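Local coordinates for protein PaxB (Photorhabdus luminescens, PDB 6EK4) that probably serves as one component of a two-component alpha-helical pore-forming toxin of the YaxAB type, which perforates target-cell membranes, at residues Gln36-Ile40 with Glu41-Glu45; Ile273-Lys276 with Gly277-Gln280; Arg113-Lys116 with Lys117-Gly121. All coordinates share one frame; numbering follows the deposited sequence.

Contact 1: Gln36-Ile40 with Glu41-Glu45; sequences QKSGI and EIIQE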
ATOM      1  N   GLN A  36       5.259  -2.210   6.204  1.00 89.59           N
ATOM      2  CA  GLN A  36       5.970  -1.082   5.591  1.00 91.73           C
ATOM      3  C   GLN A  36       7.281  -0.778   6.320  1.00 94.11           C
ATOM      4  O   GLN A  36       7.300  -0.635   7.546  1.00 94.30           O
ATOM      5  CB  GLN A  36       5.061   0.159   5.565  1.00 92.20           C
ATOM      6  CG  GLN A  36       5.752   1.501   5.328  1.00 92.74           C
ATOM      7  CD  GLN A  36       6.016   2.282   6.611  1.00 93.33           C
ATOM      8  OE1 GLN A  36       5.342   2.090   7.625  1.00 93.34           O
ATOM      9  NE2 GLN A  36       6.990   3.181   6.562  1.00 93.89           N
ATOM     10  N   LYS A  37       8.369  -0.690   5.555  1.00 95.98           N
ATOM     11  CA  LYS A  37       9.694  -0.396   6.100  1.00 97.74           C
ATOM     12  C   LYS A  37      10.433   0.617   5.222  1.00 97.79           C
ATOM     13  O   LYS A  37      11.435   0.293   4.581  1.00 97.90           O
ATOM     14  CB  LYS A  37      10.506  -1.689   6.254  1.00 98.83           C
ATOM     15  CG  LYS A  37       9.995  -2.605   7.357  1.00100.19           C
ATOM     16  CD  LYS A  37      10.661  -3.970   7.321  1.00101.32           C
ATOM     17  CE  LYS A  37      10.058  -4.900   8.362  1.00102.75           C
ATOM     18  NZ  LYS A  37      10.754  -6.215   8.423  1.00103.55           N
ATOM     19  N   SER A  38       9.914   1.844   5.199  1.00 98.07           N
ATOM     20  CA  SER A  38      10.552   2.957   4.491  1.00 98.26           C
ATOM     21  C   SER A  38      11.730   3.528   5.288  1.00 98.84           C
ATOM     22  O   SER A  38      12.634   4.137   4.716  1.00 98.61           O
ATOM     23  CB  SER A  38       9.534   4.064   4.193  1.00 98.44           C
ATOM     24  OG  SER A  38       8.962   4.579   5.383  1.00 98.38           O
ATOM     25  N   GLY A  39      11.702   3.340   6.607  1.00 98.84           N
ATOM     26  CA  GLY A  39      12.808   3.739   7.477  1.00 99.74           C
ATOM     27  C   GLY A  39      12.890   5.230   7.750  1.00100.40           C
ATOM     28  O   GLY A  39      13.973   5.753   8.020  1.00102.26           O
ATOM     29  N   ILE A  40      11.749   5.913   7.687  1.00 99.41           N
ATOM     30  CA  ILE A  40      11.682   7.350   7.966  1.00 99.70           C
ATOM     31  C   ILE A  40      11.369   7.597   9.449  1.00 99.32           C
ATOM     32  O   ILE A  40      11.775   8.617  10.005  1.00101.43           O
ATOM     33  CB  ILE A  40      10.647   8.052   7.059  1.00 99.68           C
ATOM     34  CG1 ILE A  40      10.976   7.798   5.581  1.00 99.11           C
ATOM     35  CG2 ILE A  40      10.618   9.551   7.337  1.00100.89           C
ATOM     36  CD1 ILE A  40       9.838   8.095   4.627  1.00 98.72           C
ATOM     37  N   GLU A  41      10.643   6.662  10.068  1.00 96.62           N
ATOM     38  CA  GLU A  41      10.401   6.623  11.524  1.00 95.97           C
ATOM     39  C   GLU A  41       9.213   7.481  11.969  1.00 93.78           C
ATOM     40  O   GLU A  41       8.289   6.971  12.608  1.00 92.77           O
ATOM     41  CB  GLU A  41      11.659   6.984  12.330  1.00 97.99           C
ATOM     42  CG  GLU A  41      11.659   6.474  13.766  1.00 99.49           C
ATOM     43  CD  GLU A  41      11.836   4.968  13.867  1.00 99.46           C
ATOM     44  OE1 GLU A  41      10.839   4.234  13.693  1.00 98.63           O
ATOM     45  OE2 GLU A  41      12.971   4.516  14.135  1.00 99.76           O
ATOM     46  N   ILE A  42       9.241   8.775  11.657  1.00 91.84           N
ATOM     47  CA  ILE A  42       8.090   9.645  11.922  1.00 89.83           C
ATOM     48  C   ILE A  42       6.898   9.213  11.064  1.00 87.22           C
ATOM     49  O   ILE A  42       5.754   9.267  11.516  1.00 86.59           O
ATOM     50  CB  ILE A  42       8.415  11.146  11.703  1.00 90.41           C
ATOM     51  CG1 ILE A  42       7.297  12.038  12.259  1.00 90.38           C
ATOM     52  CG2 ILE A  42       8.643  11.459  10.228  1.00 90.00           C
ATOM     53  CD1 ILE A  42       7.076  11.906  13.751  1.00 90.43           C
ATOM     54  N   ILE A  43       7.176   8.774   9.837  1.00 84.97           N
ATOM     55  CA  ILE A  43       6.153   8.203   8.963  1.00 83.17           C
ATOM     56  C   ILE A  43       5.659   6.880   9.546  1.00 81.14           C
ATOM     57  O   ILE A  43       4.462   6.594   9.524  1.00 80.81           O
ATOM     58  CB  ILE A  43       6.692   7.971   7.529  1.00 83.43           C
ATOM     59  CG1 ILE A  43       7.039   9.306   6.851  1.00 84.76           C
ATOM     60  CG2 ILE A  43       5.690   7.192   6.680  1.00 82.76           C
ATOM     61  CD1 ILE A  43       5.845  10.162   6.472  1.00 84.95           C
ATOM     62  N   GLN A  44       6.590   6.083  10.067  1.00 79.90           N
ATOM     63  CA  GLN A  44       6.258   4.810  10.706  1.00 78.00           C
ATOM     64  C   GLN A  44       5.316   5.009  11.894  1.00 75.64           C
ATOM     65  O   GLN A  44       4.402   4.215  12.102  1.00 74.12           O
ATOM     66  CB  GLN A  44       7.530   4.092  11.168  1.00 79.54           C
ATOM     67  CG  GLN A  44       7.386   2.585  11.283  1.00 80.15           C
ATOM     68  CD  GLN A  44       8.694   1.907  11.639  1.00 81.58           C
ATOM     69  OE1 GLN A  44       9.303   1.231  10.807  1.00 81.83           O
ATOM     70  NE2 GLN A  44       9.144   2.095  12.877  1.00 82.64           N
ATOM     71  N   GLU A  45       5.544   6.071  12.663  1.00 74.55           N
ATOM     72  CA  GLU A  45       4.691   6.395  13.805  1.00 73.64           C
ATOM     73  C   GLU A  45       3.339   6.944  13.352  1.00 72.96           C
ATOM     74  O   GLU A  45       2.301   6.564  13.893  1.00 72.87           O
ATOM     75  CB  GLU A  45       5.381   7.409  14.721  1.00 74.86           C
ATOM     76  CG  GLU A  45       4.688   7.594  16.062  1.00 75.66           C
ATOM     77  CD  GLU A  45       5.273   8.725  16.884  1.00 77.15           C
ATOM     78  OE1 GLU A  45       6.490   8.985  16.780  1.00 77.61           O
ATOM     79  OE2 GLU A  45       4.510   9.352  17.649  1.00 78.09           O
TER
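Ile40 against Ile43 is a local, largely apolar contact in the turn between helix 19-35 and helix 42-73, just where the second helix starts. The two isoleucines lie side by side and point the same way. Ile40 has CG2 anti to its backbone N (chi1 -57°), which lays that methyl alongside the next turn: CG2 is 3.6 Å from CG1 of Ile43, and CD1 of Ile40 is 3.8 Å from the same CG1. The same methyl also meets CG2 of Ile42 at 4.0 Å. Backbone shape brings these residues together. Gly39 has a positive phi, and Glu41, the N-cap residue, has phi 85° and psi -57°, the values of a classic gamma turn; its closing bond, Ile42 N to Ile40 O at 3.0 Å, is weak. From Glu41 the chain goes straight into the helix, with Glu45 N bonded to Glu41 O at 2.9 Å. The Glu41 chain, bent at chi2, carries its carboxylate away from residues 36-40 and back beside the amide of Gln44. On the inner side, Gln36, the first residue to leave the geometry of helix 19-35, turns its amide toward the new helix: NE2 is 4.2 Å from Ile43 CG2, while OE1 is 4.2 Å from CG of Gln44. Both Gln36 and Ile43 are buried and also rest on Val288 of helix 247-321.

Contact 2: Ile273-Lys276 with Gly277-Gln280; sequences IQLK and GVEQ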
ATOM      1  N   ILE A 273      24.010  -4.708  -2.012  1.00 66.94           N
ATOM      2  CA  ILE A 273      23.515  -4.414  -0.666  1.00 67.13           C
ATOM      3  C   ILE A 273      22.727  -3.103  -0.680  1.00 67.44           C
ATOM      4  O   ILE A 273      21.624  -3.034  -0.135  1.00 68.07           O
ATOM      5  CB  ILE A 273      24.664  -4.334   0.364  1.00 67.30           C
ATOM      6  CG1 ILE A 273      25.279  -5.720   0.575  1.00 66.93           C
ATOM      7  CG2 ILE A 273      24.166  -3.781   1.696  1.00 67.47           C
ATOM      8  CD1 ILE A 273      26.674  -5.694   1.162  1.00 67.38           C
ATOM      9  N   GLN A 274      23.292  -2.074  -1.308  1.00 67.80           N
ATOM     10  CA  GLN A 274      22.615  -0.781  -1.454  1.00 68.36           C
ATOM     11  C   GLN A 274      21.313  -0.904  -2.250  1.00 67.69           C
ATOM     12  O   GLN A 274      20.347  -0.191  -1.976  1.00 68.19           O
ATOM     13  CB  GLN A 274      23.529   0.240  -2.138  1.00 69.56           C
ATOM     14  CG  GLN A 274      24.750   0.647  -1.329  1.00 70.90           C
ATOM     15  CD  GLN A 274      25.676   1.566  -2.108  1.00 72.38           C
ATOM     16  OE1 GLN A 274      25.324   2.707  -2.413  1.00 73.40           O
ATOM     17  NE2 GLN A 274      26.866   1.075  -2.436  1.00 72.92           N
ATOM     18  N   LEU A 275      21.296  -1.807  -3.231  1.00 66.88           N
ATOM     19  CA  LEU A 275      20.126  -2.016  -4.084  1.00 66.64           C
ATOM     20  C   LEU A 275      18.947  -2.605  -3.305  1.00 66.64           C
ATOM     21  O   LEU A 275      17.799  -2.215  -3.524  1.00 66.32           O
ATOM     22  CB  LEU A 275      20.480  -2.923  -5.268  1.00 66.54           C
ATOM     23  CG  LEU A 275      19.432  -3.073  -6.376  1.00 66.56           C
ATOM     24  CD1 LEU A 275      19.057  -1.722  -6.967  1.00 67.19           C
ATOM     25  CD2 LEU A 275      19.941  -4.008  -7.462  1.00 66.52           C
ATOM     26  N   LYS A 276      19.230  -3.545  -2.407  1.00 67.13           N
ATOM     27  CA  LYS A 276      18.205  -4.069  -1.500  1.00 67.57           C
ATOM     28  C   LYS A 276      17.659  -2.964  -0.594  1.00 67.66           C
ATOM     29  O   LYS A 276      16.473  -2.955  -0.266  1.00 66.87           O
ATOM     30  CB  LYS A 276      18.756  -5.208  -0.637  1.00 68.46           C
ATOM     31  CG  LYS A 276      18.954  -6.522  -1.375  1.00 69.23           C
ATOM     32  CD  LYS A 276      19.034  -7.685  -0.399  1.00 69.87           C
ATOM     33  CE  LYS A 276      19.489  -8.967  -1.076  1.00 70.18           C
ATOM     34  NZ  LYS A 276      19.356 -10.143  -0.172  1.00 70.72           N
ATOM     35  N   GLY A 277      18.533  -2.043  -0.194  1.00 68.52           N
ATOM     36  CA  GLY A 277      18.150  -0.917   0.651  1.00 69.44           C
ATOM     37  C   GLY A 277      17.146   0.007  -0.011  1.00 70.38           C
ATOM     38  O   GLY A 277      16.094   0.295   0.562  1.00 70.59           O
ATOM     39  N   VAL A 278      17.464   0.467  -1.221  1.00 71.00           N
ATOM     40  CA  VAL A 278      16.572   1.374  -1.953  1.00 71.50           C
ATOM     41  C   VAL A 278      15.260   0.687  -2.337  1.00 71.67           C
ATOM     42  O   VAL A 278      14.196   1.300  -2.258  1.00 71.50           O
ATOM     43  CB  VAL A 278      17.236   1.998  -3.213  1.00 71.78           C
ATOM     44  CG1 VAL A 278      18.468   2.803  -2.828  1.00 72.35           C
ATOM     45  CG2 VAL A 278      17.592   0.944  -4.253  1.00 71.85           C
ATOM     46  N   GLU A 279      15.336  -0.582  -2.735  1.00 72.17           N
ATOM     47  CA  GLU A 279      14.142  -1.340  -3.126  1.00 72.87           C
ATOM     48  C   GLU A 279      13.191  -1.576  -1.952  1.00 72.19           C
ATOM     49  O   GLU A 279      11.973  -1.588  -2.134  1.00 71.96           O
ATOM     50  CB  GLU A 279      14.518  -2.678  -3.774  1.00 73.93           C
ATOM     51  CG  GLU A 279      14.925  -2.557  -5.238  1.00 76.24           C
ATOM     52  CD  GLU A 279      14.973  -3.896  -5.957  1.00 78.14           C
ATOM     53  OE1 GLU A 279      14.033  -4.706  -5.790  1.00 79.42           O
ATOM     54  OE2 GLU A 279      15.948  -4.136  -6.704  1.00 78.55           O
ATOM     55  N   GLN A 280      13.747  -1.768  -0.758  1.00 72.05           N
ATOM     56  CA  GLN A 280      12.934  -1.906   0.450  1.00 72.26           C
ATOM     57  C   GLN A 280      12.281  -0.577   0.825  1.00 71.66           C
ATOM     58  O   GLN A 280      11.132  -0.551   1.269  1.00 71.63           O
ATOM     59  CB  GLN A 280      13.773  -2.426   1.620  1.00 73.30           C
ATOM     60  CG  GLN A 280      12.976  -2.605   2.903  1.00 75.08           C
ATOM     61  CD  GLN A 280      13.632  -3.560   3.884  1.00 77.12           C
ATOM     62  OE1 GLN A 280      14.851  -3.551   4.058  1.00 78.68           O
ATOM     63  NE2 GLN A 280      12.822  -4.389   4.536  1.00 78.43           N
TER
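The carboxylate of Glu279 meets Leu275 through one oxygen: OE2 is 3.7 Å from Leu275 CG and 3.9 Å from Leu275 CD1, and the leucine is not stacked over either face of the group. To one side of the carboxylate plane lies the carbonyl oxygen of Leu275, 4.1 Å from Glu279 CD. The other flat group, the amide of Gln274, points away from residues 277-280 toward helix 149-193, where OE1 takes a weak hydrogen bond from Arg159 NH2; NE2 gives a weak one to Asp270 O. These are two turns in the first half of helix 247-321, a very long helix that runs antiparallel to helix 149-193 in the elongated body of the protein. Leu275, with CG anti to the backbone N (chi1 -171°), directs CD1 slantwise past Val278, 4.1 Å from its CG2. Both apolar side chains touch helix 149-193, Leu275 at Ile167 and Val278 at Arg159 and Glu156. Under them run four successive i to i+4 backbone bonds, of which Val278 N to Gln274 O is the straightest at 163°. Gly277 N closes on Ile273 O at 3.2 Å, and Gln280 N on Lys276 O at 3.0 Å.

Contact 3: Arg113-Lys116 with Lys117-Gly121; sequences RNLK and KDVKG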
ATOM      1  N   ARG A 113     -47.479  15.246  23.006  1.00 91.22           N
ATOM      2  CA  ARG A 113     -46.394  15.732  23.864  1.00 91.55           C
ATOM      3  C   ARG A 113     -45.403  14.608  24.188  1.00 89.53           C
ATOM      4  O   ARG A 113     -44.199  14.847  24.286  1.00 89.43           O
ATOM      5  CB  ARG A 113     -46.953  16.341  25.156  1.00 93.26           C
ATOM      6  CG  ARG A 113     -46.135  17.504  25.704  1.00 94.70           C
ATOM      7  CD  ARG A 113     -46.823  18.166  26.888  1.00 95.62           C
ATOM      8  NE  ARG A 113     -48.180  18.609  26.563  1.00 97.05           N
ATOM      9  CZ  ARG A 113     -49.052  19.098  27.443  1.00 97.67           C
ATOM     10  NH1 ARG A 113     -48.725  19.233  28.726  1.00 98.21           N
ATOM     11  NH2 ARG A 113     -50.262  19.464  27.035  1.00 97.52           N
ATOM     12  N   ASN A 114     -45.920  13.391  24.348  1.00 87.47           N
ATOM     13  CA  ASN A 114     -45.084  12.204  24.541  1.00 86.26           C
ATOM     14  C   ASN A 114     -44.386  11.778  23.251  1.00 85.37           C
ATOM     15  O   ASN A 114     -43.257  11.285  23.284  1.00 85.16           O
ATOM     16  CB  ASN A 114     -45.921  11.035  25.071  1.00 86.60           C
ATOM     17  CG  ASN A 114     -46.508  11.308  26.443  1.00 86.87           C
ATOM     18  OD1 ASN A 114     -45.902  11.994  27.268  1.00 87.13           O
ATOM     19  ND2 ASN A 114     -47.693  10.765  26.696  1.00 87.25           N
ATOM     20  N   LEU A 115     -45.067  11.961  22.120  1.00 84.16           N
ATOM     21  CA  LEU A 115     -44.504  11.634  20.811  1.00 82.89           C
ATOM     22  C   LEU A 115     -43.330  12.556  20.484  1.00 82.57           C
ATOM     23  O   LEU A 115     -42.277  12.089  20.051  1.00 82.53           O
ATOM     24  CB  LEU A 115     -45.581  11.722  19.724  1.00 82.64           C
ATOM     25  CG  LEU A 115     -45.216  11.197  18.326  1.00 82.78           C
ATOM     26  CD1 LEU A 115     -46.456  10.693  17.599  1.00 83.42           C
ATOM     27  CD2 LEU A 115     -44.495  12.245  17.484  1.00 82.75           C
ATOM     28  N   LYS A 116     -43.517  13.858  20.693  1.00 82.34           N
ATOM     29  CA  LYS A 116     -42.443  14.839  20.503  1.00 82.35           C
ATOM     30  C   LYS A 116     -41.247  14.530  21.404  1.00 81.78           C
ATOM     31  O   LYS A 116     -40.100  14.606  20.967  1.00 82.28           O
ATOM     32  CB  LYS A 116     -42.937  16.262  20.794  1.00 83.05           C
ATOM     33  CG  LYS A 116     -43.854  16.858  19.737  1.00 83.72           C
ATOM     34  CD  LYS A 116     -44.390  18.209  20.193  1.00 84.58           C
ATOM     35  CE  LYS A 116     -45.405  18.789  19.219  1.00 85.63           C
ATOM     36  NZ  LYS A 116     -44.771  19.416  18.027  1.00 86.35           N
ATOM     37  N   LYS A 117     -41.528  14.180  22.658  1.00 81.07           N
ATOM     38  CA  LYS A 117     -40.483  13.897  23.645  1.00 80.87           C
ATOM     39  C   LYS A 117     -39.652  12.663  23.276  1.00 79.37           C
ATOM     40  O   LYS A 117     -38.437  12.649  23.482  1.00 79.00           O
ATOM     41  CB  LYS A 117     -41.101  13.714  25.034  1.00 82.13           C
ATOM     42  CG  LYS A 117     -40.100  13.768  26.179  1.00 83.79           C
ATOM     43  CD  LYS A 117     -40.726  13.324  27.493  1.00 85.35           C
ATOM     44  CE  LYS A 117     -40.814  11.807  27.591  1.00 86.22           C
ATOM     45  NZ  LYS A 117     -41.489  11.366  28.844  1.00 87.08           N
ATOM     46  N   ASP A 118     -40.309  11.636  22.743  1.00 77.96           N
ATOM     47  CA  ASP A 118     -39.616  10.428  22.282  1.00 77.19           C
ATOM     48  C   ASP A 118     -38.801  10.698  21.018  1.00 76.69           C
ATOM     49  O   ASP A 118     -37.645  10.283  20.924  1.00 76.86           O
ATOM     50  CB  ASP A 118     -40.612   9.290  22.017  1.00 77.81           C
ATOM     51  CG  ASP A 118     -41.167   8.677  23.295  1.00 77.99           C
ATOM     52  OD1 ASP A 118     -40.766   9.097  24.401  1.00 79.00           O
ATOM     53  OD2 ASP A 118     -42.012   7.763  23.188  1.00 77.85           O
ATOM     54  N   VAL A 119     -39.404  11.394  20.054  1.00 76.34           N
ATOM     55  CA  VAL A 119     -38.738  11.710  18.787  1.00 75.87           C
ATOM     56  C   VAL A 119     -37.582  12.699  18.996  1.00 75.74           C
ATOM     57  O   VAL A 119     -36.580  12.635  18.286  1.00 75.41           O
ATOM     58  CB  VAL A 119     -39.736  12.246  17.732  1.00 76.13           C
ATOM     59  CG1 VAL A 119     -39.013  12.719  16.477  1.00 76.35           C
ATOM     60  CG2 VAL A 119     -40.750  11.169  17.367  1.00 76.25           C
ATOM     61  N   LYS A 120     -37.719  13.606  19.961  1.00 75.62           N
ATOM     62  CA  LYS A 120     -36.594  14.452  20.377  1.00 76.11           C
ATOM     63  C   LYS A 120     -35.417  13.591  20.844  1.00 75.78           C
ATOM     64  O   LYS A 120     -34.262  13.884  20.530  1.00 75.74           O
ATOM     65  CB  LYS A 120     -36.997  15.408  21.507  1.00 77.06           C
ATOM     66  CG  LYS A 120     -37.592  16.731  21.052  1.00 78.46           C
ATOM     67  CD  LYS A 120     -37.676  17.710  22.217  1.00 79.37           C
ATOM     68  CE  LYS A 120     -38.350  19.017  21.827  1.00 80.43           C
ATOM     69  NZ  LYS A 120     -39.835  18.910  21.796  1.00 80.01           N
ATOM     70  N   GLY A 121     -35.728  12.532  21.590  1.00 75.13           N
ATOM     71  CA  GLY A 121     -34.722  11.631  22.147  1.00 74.26           C
ATOM     72  C   GLY A 121     -33.944  10.839  21.112  1.00 73.87           C
ATOM     73  O   GLY A 121     -32.724  10.708  21.224  1.00 74.74           O
TER
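Lys117 reaches back to Arg113, one turn earlier in helix 101-141: its N donates to Arg113 O at 3.2 Å, from well above the carbonyl plane (39° out of it). Its CB rests against Arg113 O, and the rest of the chain, bent at chi3, leads away. Next, Asp118 N bonds to Asn114 O at 3.0 Å, and with chi1 at -73° the carboxylate carbon CG stays beside that same oxygen, 3.3 Å off. Its polar end looks elsewhere: OD2 is bound by the hydroxyl of Tyr80, with a weak bond from Gln78 NE2 added. Val119 carries the apolar part. Its N closes on Leu115 O at 165°, while its CG2 sits 3.9 Å from Leu115 CD2, the two side chains lying side by side and pointing the same way. Lys120 N then donates to Lys116 O at 2.8 Å. The bend at chi4 of Lys120 brings NZ to 4.2 Å from Lys116 CB, yet the two ammonium groups remain 6.2 Å apart; that of Lys116 makes a weak bond to Ile320 O. Gly121 continues the helix with a weak bond from its N to Lys117 O. Leu115 and Val119, both buried, press on Ile320 of helix 247-321 and Leu329 of helix 326-348, whereas Lys117 and Lys120 are exposed: the pattern of an amphipathic helix packed in an elongated helical bundle.

From the N terminus, contact 1 comes first and closes the turn joining helix 19-35 to helix 42-73. Contact 3 follows, about two turns within helix 101-141, and contact 2 comes last, about two turns within helix 247-321. All three are in series, with no nesting or crossing. Contacts 1 and 2 are neighbours in space, their centres 16 Å apart, and touch where Lys37 CD packs at 3.5 Å from Gln280 NE2. Contact 3 is remote: its centre is 52 Å from that of contact 1 and 65 Å from that of contact 2. Helix 247-321 links them, since it contains contact 2, touches contact 1 from Gln280 on to Val288 and meets contact 3 near its C-terminal end.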